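PDB 5H9D: farnesyl pyrophosphate synthetase from Staphylococcus aureus, which probably makes heptaprenyl diphosphate by magnesium-dependent elongation of an allylic diphosphate. Local coordinates for residues A70-L73 / I74-T78; C267-I270 / I271-S274. All coordinates share one frame; numbering follows the deposited sequence.

How the contacts relate
Two turns of helix, each examined between near neighbours in sequence, illustrate how the same local geometry serves different places in an all-helical prenyl synthase fold. Contact 1 comes first along the chain and lies inside the long helix 62-85, its centre about 10 Å from the centre of the chain. Contact 2 follows much later, its centre about 25 Å from that point and on its opposite side, where helix 261-272 ends shortly before helix 276-296. Their centres are 34 Å apart and their nearest atoms about 23 Å, so they do not touch. One is a buried, regularly bonded helix interior beside a bound phosphate ion; the other is a partly exposed, fraying helix end in the periphery.

Contact 1. Residues A70-L73 / I74-T78; sequences ALEL and IHMAT
Glu72 and His75 run side by side along one flank of helix 62-85, pointing the same way. The carboxylate brings OE2 to the edge of the imidazole, in the ring plane and 3.7 Å from His75 CD2, while the two planes are turned 61° apart. Both side chains leave the backbone with CG opposite N, but Glu72 then bends at its second torsion (chi2 58°), which folds the carboxylate back beside the ring. The contact is with a ring carbon: OE2 stays 4.6 Å from NE2 of His75.

Met76, with CG beside its backbone N (chi1 -70°), passes its chain along the preceding turn and carries SD to 3.5 Å from Glu72 O and to 4.3 Å from Leu73 CD2. Ile74 likewise lays CG1 3.6 Å from Ala70 O. Beneath these side chains the helical bonds are regular, as in Met76 N to Glu72 O (3.0 Å).

Leu17 of helix 6-20 packs on Glu72 and Leu73, and Arg44 touches Glu72 and His75. Helix 62-85 carries the first aspartate-rich DDxxD motif of prenyl synthases at its C-terminal end. A phosphate ion, probably from the crystallisation liquor, lies about 4 Å from the His75 side chain and may mark a pocket for diphosphate. Glu72 OE2, in a long, weak ion pair with Arg42 NH1, meets a C-H edge, so its pull on the ring is at most weakly electrostatic.

Contact 2. Residues C267-I270 / I271-S274; sequences CIQI and IRKS
Cys267 O is gripped by two backbone amides of the turn that follows it. Ile271 N donates from 3.2 Å in the alpha-helical pattern, lying almost in line with the carbonyl (C=O...N angle 161°), and Ile270 N reaches the same oxygen from 3.0 Å. Ile271 also sets its CG1 branch 4.0 Å from Cys267 O, so carbon and amide of one residue approach the same carbonyl.

One residue further on, the regular pattern slackens. Arg272 N stands 3.7 Å from Ile268 O, and Lys273 N is 4.0 Å from Gln269 O. The side chain of Arg272 lies against the turn: its CG comes 3.3 Å from Ile268 O, CD follows alongside, and a bend at the third torsion (chi3 79°) swings the guanidinium round beside the Gln269 side chain. The two run in the same direction with their planes 38° apart, although the Gln269 amide is probably turned over in the model, and its polar pairing there is uncertain.

This is the fraying C-terminal end of helix 261-272, where the chain turns into helix 276-296. Ser274 serves the next helix: its OG, held opposite its backbone N, caps Ser276 N and has a weak second bond to Glu241. Ile268 and Ile271 both pack on Phe214 of helix 188-215, whereas Cys267 and Ile270 meet Phe248 of helix 246-253.

Contact 1. Residues A70-L73 / I74-T78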
loop_
_atom_site.group_PDB
_atom_site.type_symbol
_atom_site.label_atom_id
_atom_site.label_comp_id
_atom_site.label_asym_id
_atom_site.label_seq_id
_atom_site.Cartn_x
_atom_site.Cartn_y
_atom_site.Cartn_z
ATOM N N ALA A 70 10.391 2.333 6.644
ATOM C CA ALA A 70 9.346 2.793 5.724
ATOM C C ALA A 70 8.770 1.654 4.903
ATOM O O ALA A 70 7.558 1.561 4.760
ATOM C CB ALA A 70 9.889 3.877 4.771
ATOM N N LEU A 71 9.624 0.799 4.353
ATOM C CA LEU A 71 9.138 -0.312 3.538
ATOM C C LEU A 71 8.214 -1.265 4.305
ATOM O O LEU A 71 7.189 -1.717 3.762
ATOM C CB LEU A 71 10.311 -1.113 2.961
ATOM C CG LEU A 71 10.908 -0.739 1.611
ATOM C CD1 LEU A 71 9.939 -1.230 0.544
ATOM C CD2 LEU A 71 11.160 0.769 1.511
ATOM N N GLU A 72 8.563 -1.579 5.555
ATOM C CA GLU A 72 7.741 -2.498 6.329
ATOM C C GLU A 72 6.420 -1.844 6.704
ATOM O O GLU A 72 5.415 -2.514 6.809
ATOM C CB GLU A 72 8.500 -2.963 7.569
ATOM C CG GLU A 72 7.947 -4.200 8.265
ATOM C CD GLU A 72 7.855 -5.425 7.373
ATOM O OE1 GLU A 72 8.429 -5.390 6.270
ATOM O OE2 GLU A 72 7.210 -6.429 7.762
ATOM N N LEU A 73 6.409 -0.528 6.892
ATOM C CA LEU A 73 5.173 0.169 7.248
ATOM C C LEU A 73 4.204 0.213 6.052
ATOM O O LEU A 73 2.999 0.081 6.238
ATOM C CB LEU A 73 5.484 1.584 7.759
ATOM C CG LEU A 73 6.240 1.804 9.083
ATOM C CD1 LEU A 73 6.659 3.258 9.277
ATOM C CD2 LEU A 73 5.368 1.389 10.239
ATOM N N ILE A 74 4.729 0.390 4.831
ATOM C CA ILE A 74 3.900 0.417 3.623
ATOM C C ILE A 74 3.372 -1.016 3.378
ATOM O O ILE A 74 2.207 -1.223 3.010
ATOM C CB ILE A 74 4.713 0.921 2.363
ATOM C CG1 ILE A 74 4.971 2.429 2.472
ATOM C CG2 ILE A 74 3.919 0.675 1.074
ATOM C CD1 ILE A 74 6.196 2.915 1.699
ATOM N N HIS A 75 4.244 -1.998 3.569
ATOM C CA HIS A 75 3.864 -3.396 3.442
ATOM C C HIS A 75 2.666 -3.699 4.372
ATOM O O HIS A 75 1.653 -4.288 3.961
ATOM C CB HIS A 75 5.056 -4.255 3.827
ATOM C CG HIS A 75 4.775 -5.721 3.829
ATOM N ND1 HIS A 75 3.998 -6.331 2.863
ATOM C CD2 HIS A 75 5.185 -6.703 4.665
ATOM C CE1 HIS A 75 3.943 -7.628 3.108
ATOM N NE2 HIS A 75 4.654 -7.878 4.194
ATOM N N MET A 76 2.809 -3.286 5.633
ATOM C CA MET A 76 1.791 -3.447 6.669
ATOM C C MET A 76 0.495 -2.714 6.319
ATOM O O MET A 76 -0.606 -3.240 6.527
ATOM C CB MET A 76 2.296 -2.903 7.991
ATOM C CG MET A 76 3.391 -3.681 8.644
ATOM S SD MET A 76 4.144 -2.750 10.028
ATOM C CE MET A 76 3.004 -3.079 11.359
ATOM N N ALA A 77 0.600 -1.492 5.816
ATOM C CA ALA A 77 -0.628 -0.796 5.455
ATOM C C ALA A 77 -1.368 -1.688 4.447
ATOM O O ALA A 77 -2.567 -1.899 4.544
ATOM C CB ALA A 77 -0.317 0.614 4.838
ATOM N N THR A 78 -0.632 -2.229 3.490
ATOM C CA THR A 78 -1.233 -3.094 2.504
ATOM C C THR A 78 -1.915 -4.294 3.166
ATOM O O THR A 78 -3.083 -4.572 2.869
ATOM C CB THR A 78 -0.186 -3.595 1.464
ATOM O OG1 THR A 78 0.290 -2.486 0.696
ATOM C CG2 THR A 78 -0.829 -4.599 0.507
#

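Contact 2. Residues C267-I270 / I271-S274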
loop_
_atom_site.group_PDB
_atom_site.type_symbol
_atom_site.label_atom_id
_atom_site.label_comp_id
_atom_site.label_asym_id
_atom_site.label_seq_id
_atom_site.Cartn_x
_atom_site.Cartn_y
_atom_site.Cartn_z
ATOM N N CYS A 267 -11.782 -29.257 -7.983
ATOM C CA CYS A 267 -10.744 -28.506 -8.687
ATOM C C CYS A 267 -9.431 -28.445 -7.929
ATOM O O CYS A 267 -8.391 -28.794 -8.474
ATOM C CB CYS A 267 -11.210 -27.080 -8.982
ATOM S SG CYS A 267 -12.177 -26.938 -10.487
ATOM N N ILE A 268 -9.470 -27.997 -6.680
ATOM C CA ILE A 268 -8.241 -27.924 -5.910
ATOM C C ILE A 268 -7.654 -29.321 -5.676
ATOM O O ILE A 268 -6.457 -29.468 -5.454
ATOM C CB ILE A 268 -8.450 -27.150 -4.562
ATOM C CG1 ILE A 268 -7.875 -27.944 -3.389
ATOM C CG2 ILE A 268 -9.915 -26.793 -4.370
ATOM C CD1 ILE A 268 -7.929 -27.179 -2.068
ATOM N N GLN A 269 -8.490 -30.350 -5.770
ATOM C CA GLN A 269 -8.026 -31.729 -5.578
ATOM C C GLN A 269 -7.355 -32.267 -6.827
ATOM O O GLN A 269 -6.564 -33.189 -6.749
ATOM C CB GLN A 269 -9.194 -32.655 -5.218
ATOM C CG GLN A 269 -8.938 -33.519 -3.992
ATOM C CD GLN A 269 -8.763 -32.685 -2.728
ATOM O OE1 GLN A 269 -9.685 -31.981 -2.297
ATOM N NE2 GLN A 269 -7.572 -32.753 -2.132
ATOM N N ILE A 270 -7.691 -31.695 -7.979
ATOM C CA ILE A 270 -7.116 -32.120 -9.249
ATOM C C ILE A 270 -5.732 -31.508 -9.440
ATOM O O ILE A 270 -4.828 -32.150 -9.967
ATOM C CB ILE A 270 -8.015 -31.718 -10.450
ATOM C CG1 ILE A 270 -9.340 -32.486 -10.405
ATOM C CG2 ILE A 270 -7.297 -32.004 -11.755
ATOM C CD1 ILE A 270 -9.195 -34.011 -10.493
ATOM N N ILE A 271 -5.569 -30.264 -9.006
ATOM C CA ILE A 271 -4.293 -29.580 -9.143
ATOM C C ILE A 271 -3.167 -30.304 -8.400
ATOM O O ILE A 271 -2.034 -30.371 -8.891
ATOM C CB ILE A 271 -4.391 -28.096 -8.643
ATOM C CG1 ILE A 271 -4.924 -27.186 -9.759
ATOM C CG2 ILE A 271 -3.029 -27.595 -8.205
ATOM C CD1 ILE A 271 -4.007 -27.079 -11.000
ATOM N N ARG A 272 -3.485 -30.861 -7.235
ATOM C CA ARG A 272 -2.492 -31.551 -6.414
ATOM C C ARG A 272 -1.843 -32.798 -7.007
ATOM O O ARG A 272 -0.612 -32.918 -6.989
ATOM C CB ARG A 272 -3.091 -31.880 -5.050
ATOM C CG ARG A 272 -3.626 -30.642 -4.368
ATOM C CD ARG A 272 -4.397 -30.967 -3.112
ATOM N NE ARG A 272 -3.531 -31.243 -1.976
ATOM C CZ ARG A 272 -3.937 -31.228 -0.709
ATOM N NH1 ARG A 272 -5.211 -30.958 -0.419
ATOM N NH2 ARG A 272 -3.062 -31.445 0.272
ATOM N N LYS A 273 -2.632 -33.738 -7.521
ATOM C CA LYS A 273 -2.024 -34.936 -8.095
ATOM C C LYS A 273 -1.518 -34.620 -9.497
ATOM O O LYS A 273 -1.254 -35.521 -10.309
ATOM C CB LYS A 273 -3.025 -36.096 -8.158
ATOM C CG LYS A 273 -2.377 -37.454 -8.537
ATOM C CD LYS A 273 -1.381 -37.933 -7.459
ATOM C CE LYS A 273 -0.790 -39.316 -7.747
ATOM N NZ LYS A 273 0.160 -39.342 -8.895
ATOM N N SER A 274 -1.371 -33.327 -9.763
ATOM C CA SER A 274 -0.935 -32.840 -11.059
ATOM C C SER A 274 0.568 -32.559 -11.170
ATOM O O SER A 274 1.294 -32.473 -10.162
ATOM C CB SER A 274 -1.726 -31.570 -11.390
ATOM O OG SER A 274 -1.365 -31.029 -12.651
#